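Local coordinates for protein SeqA (Vibrio cholerae, PDB 3SK7) that probably binds pairs of hemimethylated GATC sequences in the replication origin and so prevents re-initiation at newly replicated origins, at residues A40-A45 against E96-R101; I30-H35 against A74-P79; Q68-K73 against I83-T88. One frame throughout, in Å; residues are numbered along the deposited sequence.

Contact 1. Residues A40-A45 against E96-R101; sequences ASFSEA and EQVMVR
Arg101 and Glu44 meet across two helices in a side-on salt bridge, and the arginine chain touches its partners along most of its length. Its CB lies 3.9 Å from CB of Ala45. With CG anti to the backbone N (chi1 -177°), CG comes to 3.8 Å from the same methyl and also passes OE1 of Glu44. The chain then bends at chi2, and CD continues beside OE1. NE gives its hydrogen to OE1 of Glu44 at 3.1 Å, nearly straight and on the syn lone pair. NH1 reaches OE2 of Glu44 at 2.9 Å; it comes in on the syn side, 24° out of the carboxylate plane. One nitrogen per oxygen holds the two flat groups nearly coplanar, although the two side chains cross at about a right angle.

This is the outer part of a helix-helix packing in the SeqA C-terminal domain: the segments 40-45 and 96-101, on helices 39-47 and 88-101, run at 126° to one another, their axes 9.1 Å apart at closest approach. Ala45 suits the near point because its small CB can sit on the backbone, 3.9 Å from the carbonyl O of Val98. Deeper in, branched Val98 packs beside it: its CG1 approaches CD2 of the buried Phe42 at 4.2 Å, obliquely to the ring. Arg101 also makes a cation-pi contact with Phe48.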
ATOM      1  N   ALA A  40      -4.698 -12.853   0.500  1.00 14.10           N
ATOM      2  CA  ALA A  40      -3.676 -13.852   0.201  1.00 15.04           C
ATOM      3  C   ALA A  40      -2.638 -13.334  -0.784  1.00 12.92           C
ATOM      4  O   ALA A  40      -1.424 -13.503  -0.592  1.00 14.00           O
ATOM      5  CB  ALA A  40      -4.319 -15.120  -0.354  1.00 15.22           C
ATOM      6  N   SER A  41      -3.127 -12.690  -1.845  1.00 13.50           N
ATOM      7  CA  SER A  41      -2.278 -12.099  -2.859  1.00 12.89           C
ATOM      8  C   SER A  41      -1.434 -10.953  -2.271  1.00  9.41           C
ATOM      9  O   SER A  41      -0.235 -10.823  -2.532  1.00 10.69           O
ATOM     10  CB  SER A  41      -3.165 -11.607  -3.995  1.00 20.32           C
ATOM     11  OG  SER A  41      -2.386 -11.088  -5.023  1.00 26.25           O
ATOM     12  N   PHE A  42      -2.083 -10.131  -1.452  1.00  8.64           N
ATOM     13  CA  PHE A  42      -1.400  -9.019  -0.784  1.00 10.02           C
ATOM     14  C   PHE A  42      -0.291  -9.534   0.126  1.00  8.46           C
ATOM     15  O   PHE A  42       0.838  -9.003   0.114  1.00  9.45           O
ATOM     16  CB  PHE A  42      -2.384  -8.185   0.027  1.00  9.69           C
ATOM     17  CG  PHE A  42      -1.764  -7.007   0.708  1.00  8.79           C
ATOM     18  CD1 PHE A  42      -1.279  -7.111   2.006  1.00 10.98           C
ATOM     19  CD2 PHE A  42      -1.681  -5.782   0.065  1.00  9.34           C
ATOM     20  CE1 PHE A  42      -0.722  -6.023   2.619  1.00 10.93           C
ATOM     21  CE2 PHE A  42      -1.139  -4.686   0.702  1.00  7.60           C
ATOM     22  CZ  PHE A  42      -0.666  -4.804   1.964  1.00  8.73           C
ATOM     23  N   SER A  43      -0.609 -10.571   0.909  1.00  8.75           N
ATOM     24  CA  SER A  43       0.359 -11.165   1.827  0.52 11.27           C
ATOM     25  C   SER A  43       1.582 -11.657   1.062  1.00  9.85           C
ATOM     26  O   SER A  43       2.738 -11.383   1.454  1.00 11.63           O
ATOM     27  CB  SER A  43      -0.276 -12.317   2.605  0.52 12.26           C
ATOM     28  OG  SER A  43       0.663 -12.906   3.497  0.52 16.58           O
ATOM     29  N   GLU A  44       1.343 -12.380  -0.024  1.00  9.31           N
ATOM     30  CA  GLU A  44       2.462 -12.910  -0.798  1.00 12.32           C
ATOM     31  C   GLU A  44       3.317 -11.762  -1.341  1.00 14.03           C
ATOM     32  O   GLU A  44       4.554 -11.817  -1.334  1.00 14.69           O
ATOM     33  CB  GLU A  44       1.992 -13.795  -1.962  1.00 15.98           C
ATOM     34  CG  GLU A  44       3.140 -14.583  -2.618  1.00 18.35           C
ATOM     35  CD  GLU A  44       3.965 -13.783  -3.623  1.00 18.24           C
ATOM     36  OE1 GLU A  44       3.461 -12.798  -4.235  1.00 21.84           O
ATOM     37  OE2 GLU A  44       5.154 -14.151  -3.790  1.00 23.21           O
ATOM     38  N   ALA A  45       2.650 -10.727  -1.848  1.00 10.11           N
ATOM     39  CA  ALA A  45       3.347  -9.641  -2.508  1.00 10.80           C
ATOM     40  C   ALA A  45       4.182  -8.790  -1.576  1.00 13.16           C
ATOM     41  O   ALA A  45       5.178  -8.209  -1.998  1.00 15.98           O
ATOM     42  CB  ALA A  45       2.353  -8.782  -3.253  1.00 10.66           C
ATOM     43  N   GLU A  96       3.274   0.337  -6.598  1.00  6.47           N
ATOM     44  CA  GLU A  96       3.392  -0.286  -7.896  1.00  7.68           C
ATOM     45  C   GLU A  96       3.933  -1.711  -7.796  1.00  8.86           C
ATOM     46  O   GLU A  96       3.392  -2.622  -8.410  1.00 10.03           O
ATOM     47  CB  GLU A  96       4.315   0.543  -8.801  1.00 10.85           C
ATOM     48  CG  GLU A  96       4.590  -0.113 -10.146  1.00 13.47           C
ATOM     49  CD  GLU A  96       5.552   0.661 -11.001  1.00 21.11           C
ATOM     50  OE1 GLU A  96       6.404   1.425 -10.467  1.00 26.39           O
ATOM     51  OE2 GLU A  96       5.466   0.475 -12.223  1.00 29.36           O
ATOM     52  N   GLN A  97       5.003  -1.895  -7.027  1.00  8.13           N
ATOM     53  CA  GLN A  97       5.600  -3.214  -6.867  0.61 10.76           C
ATOM     54  C   GLN A  97       4.579  -4.212  -6.345  1.00  9.31           C
ATOM     55  O   GLN A  97       4.438  -5.369  -6.866  1.00 10.90           O
ATOM     56  CB  GLN A  97       6.795  -3.155  -5.912  0.61 15.19           C
ATOM     57  CG  GLN A  97       8.026  -2.500  -6.512  0.61 22.94           C
ATOM     58  CD  GLN A  97       9.079  -2.096  -5.488  0.61 30.37           C
ATOM     59  OE1 GLN A  97       9.093  -2.572  -4.349  0.61 39.39           O
ATOM     60  NE2 GLN A  97       9.977  -1.205  -5.902  0.61 29.80           N
ATOM     61  N   VAL A  98       3.837  -3.793  -5.325  1.00  6.11           N
ATOM     62  CA  VAL A  98       2.822  -4.658  -4.761  1.00  6.79           C
ATOM     63  C   VAL A  98       1.721  -4.993  -5.785  1.00  7.35           C
ATOM     64  O   VAL A  98       1.327  -6.163  -5.948  1.00  7.48           O
ATOM     65  CB  VAL A  98       2.200  -4.011  -3.515  1.00  7.54           C
ATOM     66  CG1 VAL A  98       0.955  -4.749  -3.061  1.00  8.52           C
ATOM     67  CG2 VAL A  98       3.216  -3.953  -2.365  1.00  8.94           C
ATOM     68  N   MET A  99       1.214  -3.967  -6.460  1.00  5.34           N
ATOM     69  CA  MET A  99       0.098  -4.164  -7.360  1.00  5.88           C
ATOM     70  C   MET A  99       0.507  -4.975  -8.585  1.00  8.29           C
ATOM     71  O   MET A  99      -0.270  -5.783  -9.077  1.00  7.57           O
ATOM     72  CB  MET A  99      -0.499  -2.825  -7.791  1.00  6.11           C
ATOM     73  CG  MET A  99      -1.284  -2.139  -6.697  1.00  7.07           C
ATOM     74  SD  MET A  99      -2.201  -0.680  -7.227  1.00  7.40           S
ATOM     75  CE  MET A  99      -3.483  -1.459  -8.157  1.00  8.37           C
ATOM     76  N   VAL A 100       1.725  -4.767  -9.079  1.00  6.92           N
ATOM     77  CA  VAL A 100       2.218  -5.576 -10.188  1.00  7.03           C
ATOM     78  C   VAL A 100       2.280  -7.045  -9.792  1.00  9.68           C
ATOM     79  O   VAL A 100       1.841  -7.936 -10.567  1.00  9.92           O
ATOM     80  CB  VAL A 100       3.617  -5.102 -10.641  1.00  9.31           C
ATOM     81  CG1 VAL A 100       4.261  -6.134 -11.521  1.00 12.25           C
ATOM     82  CG2 VAL A 100       3.513  -3.802 -11.393  1.00 11.51           C
ATOM     83  N   ARG A 101       2.819  -7.319  -8.606  1.00  6.98           N
ATOM     84  CA  ARG A 101       2.917  -8.690  -8.141  1.00 11.05           C
ATOM     85  C   ARG A 101       1.552  -9.342  -7.893  1.00  7.82           C
ATOM     86  O   ARG A 101       1.379 -10.552  -8.113  1.00 11.78           O
ATOM     87  CB  ARG A 101       3.759  -8.749  -6.897  1.00 12.12           C
ATOM     88  CG  ARG A 101       3.983 -10.112  -6.382  1.00 13.32           C
ATOM     89  CD  ARG A 101       4.871 -10.910  -7.312  1.00 18.18           C
ATOM     90  NE  ARG A 101       5.319 -12.106  -6.626  1.00 18.78           N
ATOM     91  CZ  ARG A 101       6.394 -12.797  -6.955  1.00 19.37           C
ATOM     92  NH1 ARG A 101       6.704 -13.851  -6.236  1.00 20.73           N
ATOM     93  NH2 ARG A 101       7.136 -12.430  -7.993  1.00 22.63           N
TER

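Contact 2. Residues I30-H35 against A74-P79; sequences ILSTLH and AIPNTP
Ser32 has its OG anti to the carbonyl carbon, which points the hydroxyl at Pro76, and His35 has CG anti to the backbone N (chi1 176°), which sets CG on the side of Thr78, 3.6 Å from CG2 of Thr78. Ser32 OG donates to O of Pro76 at 2.7 Å, from a position tilted 19° out of the carbonyl plane; O of Met28, in the same helix, is a second hydrogen-bond partner, so the one proton must be shared or alternate between them. A small serine is apt here, since the loop comes close: CG2 of Ile75 and CD of Pro76 both lie about 3.5 Å from OG.

CG2 of Thr78 lies over one face of the His35 ring, 3.9 Å from the ring centroid, as a CH-pi contact, and CB of Thr78 is above the ring centre. Beyond it, CD of Pro79 comes to 3.7 Å from NE2 of His35, obliquely to the ring. At the ring edge, in plane, a water lies 2.9 Å from ND1 of His35 and donates to O of Ser32 and O of Asn77, so one solvent molecule joins helix, ring and loop.

The loop's shape is that of a type II beta turn from Ile75 to Thr78, with proline second and Asn77 third, where positive phi (65°) is needed. Thr78 OG1 reinforces the turn by donating to O of Ile75 at 2.9 Å. On the apolar side, CG2 of Ile75 packs on CB of Leu31 at 3.9 Å.

The turn lies between strands 73-74 and 81-82 and rests on helix 23-37. Ile75 also touches Phe80, while helix 39-47 presents Phe42 to Leu31 and to the His35 ring, whose plane it meets steeply.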
ATOM      1  N   ILE A  30      -4.792   2.981   0.424  1.00  5.81           N
ATOM      2  CA  ILE A  30      -4.550   2.133  -0.742  1.00  6.26           C
ATOM      3  C   ILE A  30      -4.067   0.733  -0.325  1.00  3.80           C
ATOM      4  O   ILE A  30      -4.606  -0.295  -0.792  1.00  5.51           O
ATOM      5  CB  ILE A  30      -3.526   2.782  -1.676  1.00  5.61           C
ATOM      6  CG1 ILE A  30      -4.170   3.910  -2.478  1.00  7.12           C
ATOM      7  CG2 ILE A  30      -2.926   1.765  -2.657  1.00  7.17           C
ATOM      8  CD1 ILE A  30      -3.179   4.894  -3.084  1.00  7.50           C
ATOM      9  N   LEU A  31      -3.075   0.685   0.567  1.00  5.16           N
ATOM     10  CA  LEU A  31      -2.591  -0.603   1.060  1.00  5.10           C
ATOM     11  C   LEU A  31      -3.678  -1.388   1.807  1.00  5.64           C
ATOM     12  O   LEU A  31      -3.847  -2.591   1.588  1.00  5.80           O
ATOM     13  CB  LEU A  31      -1.370  -0.425   1.933  1.00  6.09           C
ATOM     14  CG  LEU A  31      -0.119   0.105   1.227  1.00  6.66           C
ATOM     15  CD1 LEU A  31       0.900   0.555   2.254  1.00  9.58           C
ATOM     16  CD2 LEU A  31       0.480  -0.931   0.316  1.00  7.60           C
ATOM     17  N   SER A  32      -4.422  -0.711   2.671  1.00  5.24           N
ATOM     18  CA  SER A  32      -5.496  -1.386   3.395  0.61  5.79           C
ATOM     19  C   SER A  32      -6.494  -1.978   2.421  1.00  5.09           C
ATOM     20  O   SER A  32      -7.027  -3.078   2.644  1.00  6.77           O
ATOM     21  CB  SER A  32      -6.236  -0.416   4.321  0.61  6.38           C
ATOM     22  OG  SER A  32      -5.425   0.041   5.396  0.61  7.54           O
ATOM     23  N   THR A  33      -6.782  -1.226   1.369  1.00  6.32           N
ATOM     24  CA  THR A  33      -7.785  -1.645   0.397  1.00  5.43           C
ATOM     25  C   THR A  33      -7.304  -2.845  -0.417  1.00  5.94           C
ATOM     26  O   THR A  33      -8.067  -3.774  -0.683  1.00  5.57           O
ATOM     27  CB  THR A  33      -8.169  -0.500  -0.527  1.00  5.77           C
ATOM     28  OG1 THR A  33      -8.742   0.568   0.233  1.00  8.62           O
ATOM     29  CG2 THR A  33      -9.194  -0.955  -1.560  1.00  7.78           C
ATOM     30  N   LEU A  34      -6.034  -2.825  -0.808  1.00  6.51           N
ATOM     31  CA  LEU A  34      -5.461  -3.950  -1.544  1.00  6.79           C
ATOM     32  C   LEU A  34      -5.559  -5.212  -0.720  1.00  5.20           C
ATOM     33  O   LEU A  34      -5.884  -6.294  -1.243  1.00  7.59           O
ATOM     34  CB  LEU A  34      -4.006  -3.664  -1.924  1.00  6.50           C
ATOM     35  CG  LEU A  34      -3.827  -2.631  -3.035  1.00  6.88           C
ATOM     36  CD1 LEU A  34      -2.392  -2.191  -3.086  1.00  5.27           C
ATOM     37  CD2 LEU A  34      -4.231  -3.169  -4.375  1.00  8.58           C
ATOM     38  N   HIS A  35      -5.268  -5.095   0.572  1.00  6.07           N
ATOM     39  CA  HIS A  35      -5.388  -6.247   1.452  1.00  6.54           C
ATOM     40  C   HIS A  35      -6.828  -6.742   1.578  1.00  6.88           C
ATOM     41  O   HIS A  35      -7.084  -7.946   1.589  1.00  9.37           O
ATOM     42  CB  HIS A  35      -4.822  -5.911   2.825  1.00  8.04           C
ATOM     43  CG  HIS A  35      -4.976  -7.002   3.843  1.00  8.13           C
ATOM     44  ND1 HIS A  35      -6.052  -7.080   4.681  1.00  9.88           N
ATOM     45  CD2 HIS A  35      -4.167  -8.047   4.136  1.00  9.26           C
ATOM     46  CE1 HIS A  35      -5.908  -8.143   5.478  1.00 10.68           C
ATOM     47  NE2 HIS A  35      -4.776  -8.736   5.165  1.00 13.01           N
ATOM     48  N   ALA A  74       1.545   0.754  11.315  1.00  9.28           N
ATOM     49  CA  ALA A  74       0.600  -0.304  11.058  1.00  8.71           C
ATOM     50  C   ALA A  74      -0.319   0.071   9.926  1.00  8.92           C
ATOM     51  O   ALA A  74      -0.800   1.215   9.858  1.00 11.48           O
ATOM     52  CB  ALA A  74      -0.198  -0.603  12.310  1.00  9.79           C
ATOM     53  N   ILE A  75      -0.529  -0.883   9.025  1.00  6.45           N
ATOM     54  CA  ILE A  75      -1.500  -0.702   7.957  1.00  7.64           C
ATOM     55  C   ILE A  75      -2.890  -1.041   8.484  1.00  9.05           C
ATOM     56  O   ILE A  75      -3.168  -2.160   8.861  1.00 11.13           O
ATOM     57  CB  ILE A  75      -1.175  -1.573   6.745  1.00  6.56           C
ATOM     58  CG1 ILE A  75       0.218  -1.248   6.236  1.00  7.56           C
ATOM     59  CG2 ILE A  75      -2.169  -1.332   5.628  1.00  9.09           C
ATOM     60  CD1 ILE A  75       0.733  -2.229   5.170  1.00  8.40           C
ATOM     61  N   PRO A  76      -3.760  -0.039   8.567  1.00  9.28           N
ATOM     62  CA  PRO A  76      -5.049  -0.252   9.224  1.00 11.35           C
ATOM     63  C   PRO A  76      -5.862  -1.426   8.673  1.00  9.69           C
ATOM     64  O   PRO A  76      -5.876  -1.661   7.454  1.00  9.09           O
ATOM     65  CB  PRO A  76      -5.791   1.071   8.964  1.00 11.77           C
ATOM     66  CG  PRO A  76      -4.731   2.072   8.821  1.00 13.13           C
ATOM     67  CD  PRO A  76      -3.592   1.345   8.112  1.00  9.55           C
ATOM     68  N   ASN A  77      -6.493  -2.167   9.581  1.00 14.04           N
ATOM     69  CA  ASN A  77      -7.340  -3.292   9.233  0.67 12.46           C
ATOM     70  C   ASN A  77      -6.554  -4.420   8.578  1.00 13.00           C
ATOM     71  O   ASN A  77      -7.088  -5.225   7.842  1.00 17.22           O
ATOM     72  CB  ASN A  77      -8.487  -2.828   8.339  0.67 15.27           C
ATOM     73  CG  ASN A  77      -9.370  -1.812   9.024  0.67 25.98           C
ATOM     74  OD1 ASN A  77      -9.685  -0.761   8.471  0.67 31.01           O
ATOM     75  ND2 ASN A  77      -9.760  -2.120  10.249  0.67 26.49           N
ATOM     76  N   THR A  78      -5.267  -4.465   8.873  1.00 11.62           N
ATOM     77  CA  THR A  78      -4.412  -5.567   8.422  1.00 11.36           C
ATOM     78  C   THR A  78      -3.469  -5.944   9.551  1.00 12.48           C
ATOM     79  O   THR A  78      -3.313  -5.198  10.507  1.00 14.93           O
ATOM     80  CB  THR A  78      -3.523  -5.228   7.161  1.00 11.14           C
ATOM     81  OG1 THR A  78      -2.341  -4.583   7.575  1.00 12.48           O
ATOM     82  CG2 THR A  78      -4.233  -4.364   6.175  1.00 10.21           C
ATOM     83  N   PRO A  79      -2.799  -7.089   9.408  1.00 10.88           N
ATOM     84  CA  PRO A  79      -1.784  -7.514  10.374  1.00 10.82           C
ATOM     85  C   PRO A  79      -0.386  -7.011  10.026  1.00 10.44           C
ATOM     86  O   PRO A  79       0.592  -7.382  10.670  1.00 13.19           O
ATOM     87  CB  PRO A  79      -1.828  -9.034  10.268  1.00 13.28           C
ATOM     88  CG  PRO A  79      -2.238  -9.295   8.888  1.00 13.70           C
ATOM     89  CD  PRO A  79      -3.186  -8.191   8.514  1.00 11.55           C
TER
HETATM   90  O   HOH W   1      -7.938  -4.909   4.989  1.00 21.15           O

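Contact 3. Residues Q68-K73 against I83-T88; sequences QTTKPK and ITNNNT
Just beyond the paired ends of strands 73-74 and 81-82, the antiparallel hairpin carries on as two irregular segments, held together chiefly by carbonyls of Thr70 and Lys71 facing the backbone N-H groups of Thr84 and Asn85 and the hydroxyl of Thr84. O of Thr70 takes the N-H of Thr84 at 3.1 Å and a weak second bond from N of Asn85. O of Lys71 accepts the hydroxyl of Thr84, OG1 lying 2.7 Å away in the carbonyl plane, with a weak bond from N of Thr84 as well. Threonine serves this place twice over: with OG1 between the backbone N and the carbonyl carbon (chi1 71°) its hydroxyl meets Lys71, while its methyl CG2 packs against CB of Lys73 at 3.9 Å.

Asn85, the centre of an inverse gamma turn, leans over the other segment, its CB 3.2 Å from O of Thr69. The aliphatic part of Lys71 bends back at chi3 (-56°), bringing CE to 3.3 Å from CA of Asn85, a close packing of the long chain on the turn. On the Ile83 side, CG2 of Ile83 lies 3.7 Å from CB of Thr70, whose hydroxyl has O of Gly67 as its main partner and is shared with O of Leu63. Asn86 ND2 donates to O of Ile83 from well above the carbonyl plane, a bond within 83-88 that links the side chain of Asn86 back to Ile83.

From there Asn87 caps helix 88-101, its OD1 accepting from N of Arg90. Ile83 and Pro72 rest on Leu63 of helix 60-66, Thr84 and Lys73 touch Ile24 of helix 23-37, and the backbone of Ile83 is hydrogen-bonded to that of Tyr55.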
ATOM      1  N   GLN A  68      16.651   1.667  12.476  1.00 14.42           N
ATOM      2  CA  GLN A  68      15.999   2.335  13.615  1.00 14.12           C
ATOM      3  C   GLN A  68      15.188   3.567  13.224  1.00 15.42           C
ATOM      4  O   GLN A  68      14.318   3.986  13.973  1.00 18.74           O
ATOM      5  CB  GLN A  68      17.008   2.705  14.708  1.00 15.86           C
ATOM      6  CG  GLN A  68      17.702   1.511  15.301  1.00 20.69           C
ATOM      7  CD  GLN A  68      16.829   0.701  16.250  1.00 26.28           C
ATOM      8  OE1 GLN A  68      15.651   1.001  16.472  1.00 22.63           O
ATOM      9  NE2 GLN A  68      17.417  -0.348  16.813  1.00 30.68           N
ATOM     10  N   THR A  69      15.454   4.129  12.041  1.00 14.36           N
ATOM     11  CA  THR A  69      14.731   5.323  11.595  1.00 17.24           C
ATOM     12  C   THR A  69      13.747   5.060  10.462  1.00 14.26           C
ATOM     13  O   THR A  69      13.343   5.980   9.764  1.00 19.35           O
ATOM     14  CB  THR A  69      15.700   6.433  11.157  1.00 22.85           C
ATOM     15  OG1 THR A  69      16.520   5.976  10.076  1.00 27.80           O
ATOM     16  CG2 THR A  69      16.585   6.858  12.339  1.00 30.93           C
ATOM     17  N   THR A  70      13.356   3.811  10.293  1.00 13.25           N
ATOM     18  CA  THR A  70      12.365   3.466   9.280  1.00 16.66           C
ATOM     19  C   THR A  70      10.931   3.941   9.571  1.00 13.27           C
ATOM     20  O   THR A  70      10.096   3.910   8.673  1.00 13.51           O
ATOM     21  CB  THR A  70      12.330   1.957   9.025  1.00 18.99           C
ATOM     22  OG1 THR A  70      12.079   1.255  10.244  1.00 15.89           O
ATOM     23  CG2 THR A  70      13.632   1.488   8.448  1.00 20.91           C
ATOM     24  N   LYS A  71      10.640   4.368  10.797  1.00 12.92           N
ATOM     25  CA  LYS A  71       9.307   4.865  11.164  1.00 12.23           C
ATOM     26  C   LYS A  71       8.195   3.924  10.728  1.00 10.92           C
ATOM     27  O   LYS A  71       7.275   4.315   9.987  1.00 11.12           O
ATOM     28  CB  LYS A  71       9.080   6.263  10.587  1.00 15.13           C
ATOM     29  CG  LYS A  71      10.095   7.293  11.067  1.00 19.77           C
ATOM     30  CD  LYS A  71       9.835   8.694  10.505  1.00 26.64           C
ATOM     31  CE  LYS A  71       9.800   8.694   8.973  1.00 35.72           C
ATOM     32  NZ  LYS A  71      10.697   9.724   8.337  1.00 43.04           N
ATOM     33  N   PRO A  72       8.276   2.667  11.151  1.00  9.75           N
ATOM     34  CA  PRO A  72       7.232   1.723  10.771  1.00  8.69           C
ATOM     35  C   PRO A  72       5.858   2.154  11.289  1.00  9.06           C
ATOM     36  O   PRO A  72       5.737   2.657  12.419  1.00 11.92           O
ATOM     37  CB  PRO A  72       7.690   0.424  11.428  1.00 11.64           C
ATOM     38  CG  PRO A  72       8.639   0.816  12.458  1.00 14.05           C
ATOM     39  CD  PRO A  72       9.303   2.036  11.993  1.00 12.52           C
ATOM     40  N   LYS A  73       4.841   1.914  10.471  1.00  9.89           N
ATOM     41  CA  LYS A  73       3.460   2.187  10.843  0.54 10.57           C
ATOM     42  C   LYS A  73       2.555   1.004  10.492  1.00  6.83           C
ATOM     43  O   LYS A  73       2.744   0.351   9.462  1.00  7.53           O
ATOM     44  CB  LYS A  73       2.981   3.440  10.108  0.54 12.53           C
ATOM     45  CG  LYS A  73       1.664   4.014  10.581  0.54 16.80           C
ATOM     46  CD  LYS A  73       1.350   5.303   9.819  0.54 18.00           C
ATOM     47  CE  LYS A  73       0.271   6.119  10.498  0.54 17.44           C
ATOM     48  NZ  LYS A  73       0.080   7.413   9.790  0.54 16.99           N
ATOM     49  N   ILE A  83       7.298   0.550   6.289  1.00  7.35           N
ATOM     50  CA  ILE A  83       8.193   1.654   6.567  1.00  9.36           C
ATOM     51  C   ILE A  83       7.672   2.952   5.921  1.00  9.80           C
ATOM     52  O   ILE A  83       7.124   2.944   4.812  1.00 11.37           O
ATOM     53  CB  ILE A  83       9.641   1.359   6.165  1.00 10.84           C
ATOM     54  CG1 ILE A  83       9.805   1.317   4.653  1.00 13.66           C
ATOM     55  CG2 ILE A  83      10.110   0.045   6.796  1.00 14.13           C
ATOM     56  CD1 ILE A  83      11.250   1.188   4.227  1.00 16.61           C
ATOM     57  N   THR A  84       7.805   4.063   6.642  1.00 10.21           N
ATOM     58  CA  THR A  84       7.289   5.335   6.175  1.00 11.83           C
ATOM     59  C   THR A  84       8.318   6.437   6.151  1.00 12.87           C
ATOM     60  O   THR A  84       7.952   7.585   5.918  1.00 15.24           O
ATOM     61  CB  THR A  84       6.068   5.813   6.958  1.00 12.48           C
ATOM     62  OG1 THR A  84       6.451   6.223   8.276  1.00 16.02           O
ATOM     63  CG2 THR A  84       5.021   4.746   7.062  1.00 15.42           C
ATOM     64  N   ASN A  85       9.592   6.088   6.320  1.00 17.38           N
ATOM     65  CA  ASN A  85      10.675   7.073   6.207  1.00 22.17           C
ATOM     66  C   ASN A  85      10.993   7.331   4.747  1.00 20.22           C
ATOM     67  O   ASN A  85      12.109   7.087   4.280  1.00 26.23           O
ATOM     68  CB  ASN A  85      11.953   6.578   6.904  1.00 27.72           C
ATOM     69  CG  ASN A  85      12.587   5.378   6.182  1.00 30.43           C
ATOM     70  OD1 ASN A  85      11.903   4.618   5.499  1.00 28.90           O
ATOM     71  ND2 ASN A  85      13.895   5.217   6.329  1.00 34.08           N
ATOM     72  N   ASN A  86      10.013   7.817   4.010  1.00 17.68           N
ATOM     73  CA  ASN A  86      10.191   7.927   2.572  1.00 17.71           C
ATOM     74  C   ASN A  86       9.332   9.038   1.987  1.00 14.30           C
ATOM     75  O   ASN A  86       8.431   9.531   2.649  1.00 15.47           O
ATOM     76  CB  ASN A  86       9.879   6.596   1.877  1.00 21.95           C
ATOM     77  CG  ASN A  86       8.649   5.903   2.441  1.00 15.73           C
ATOM     78  OD1 ASN A  86       7.600   6.520   2.633  1.00 15.97           O
ATOM     79  ND2 ASN A  86       8.782   4.618   2.728  1.00 20.03           N
ATOM     80  N   ASN A  87       9.638   9.416   0.756  1.00 12.01           N
ATOM     81  CA  ASN A  87       8.907  10.453   0.055  1.00 11.00           C
ATOM     82  C   ASN A  87       7.787   9.854  -0.796  1.00 10.67           C
ATOM     83  O   ASN A  87       7.606   8.629  -0.839  1.00 10.39           O
ATOM     84  CB  ASN A  87       9.849  11.352  -0.777  1.00 12.50           C
ATOM     85  CG  ASN A  87      10.529  10.628  -1.918  1.00 13.65           C
ATOM     86  OD1 ASN A  87      10.227   9.482  -2.225  1.00 14.53           O
ATOM     87  ND2 ASN A  87      11.459  11.327  -2.588  1.00 15.23           N
ATOM     88  N   THR A  88       7.021  10.705  -1.460  1.00 12.20           N
ATOM     89  CA  THR A  88       5.874  10.241  -2.221  1.00 10.77           C
ATOM     90  C   THR A  88       6.311   9.398  -3.400  1.00 11.36           C
ATOM     91  O   THR A  88       5.660   8.413  -3.739  1.00 11.02           O
ATOM     92  CB  THR A  88       5.020  11.421  -2.672  1.00 13.85           C
ATOM     93  OG1 THR A  88       4.435  12.013  -1.506  1.00 19.74           O
ATOM     94  CG2 THR A  88       3.911  10.958  -3.591  1.00 18.41           C
TER
HETATM   95  O   HOH W   2      15.939   5.725   7.483  1.00 43.39           O

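How the contacts relate
Starting from the N terminus, helix 23-37 supplies the first partner of contact 2, and helix 39-47 the first partner of contact 1. The chain then passes through helix 60-66 to 68-73, which opens contact 3, and directly into 74-79, where contact 2 closes its loop. After strand 81-82, residues 83-88 close contact 3, and helix 88-101 finally closes contact 1. Contact 3 therefore lies wholly within the span of contact 1, whereas contact 2 crosses both. Contacts 1 and 2 touch through Phe42 and Met99. Contact 1 joins two helices, contact 2 sets the loop between strands 73-74 and 81-82 on helix 23-37, and contact 3 joins the flanks of those strands.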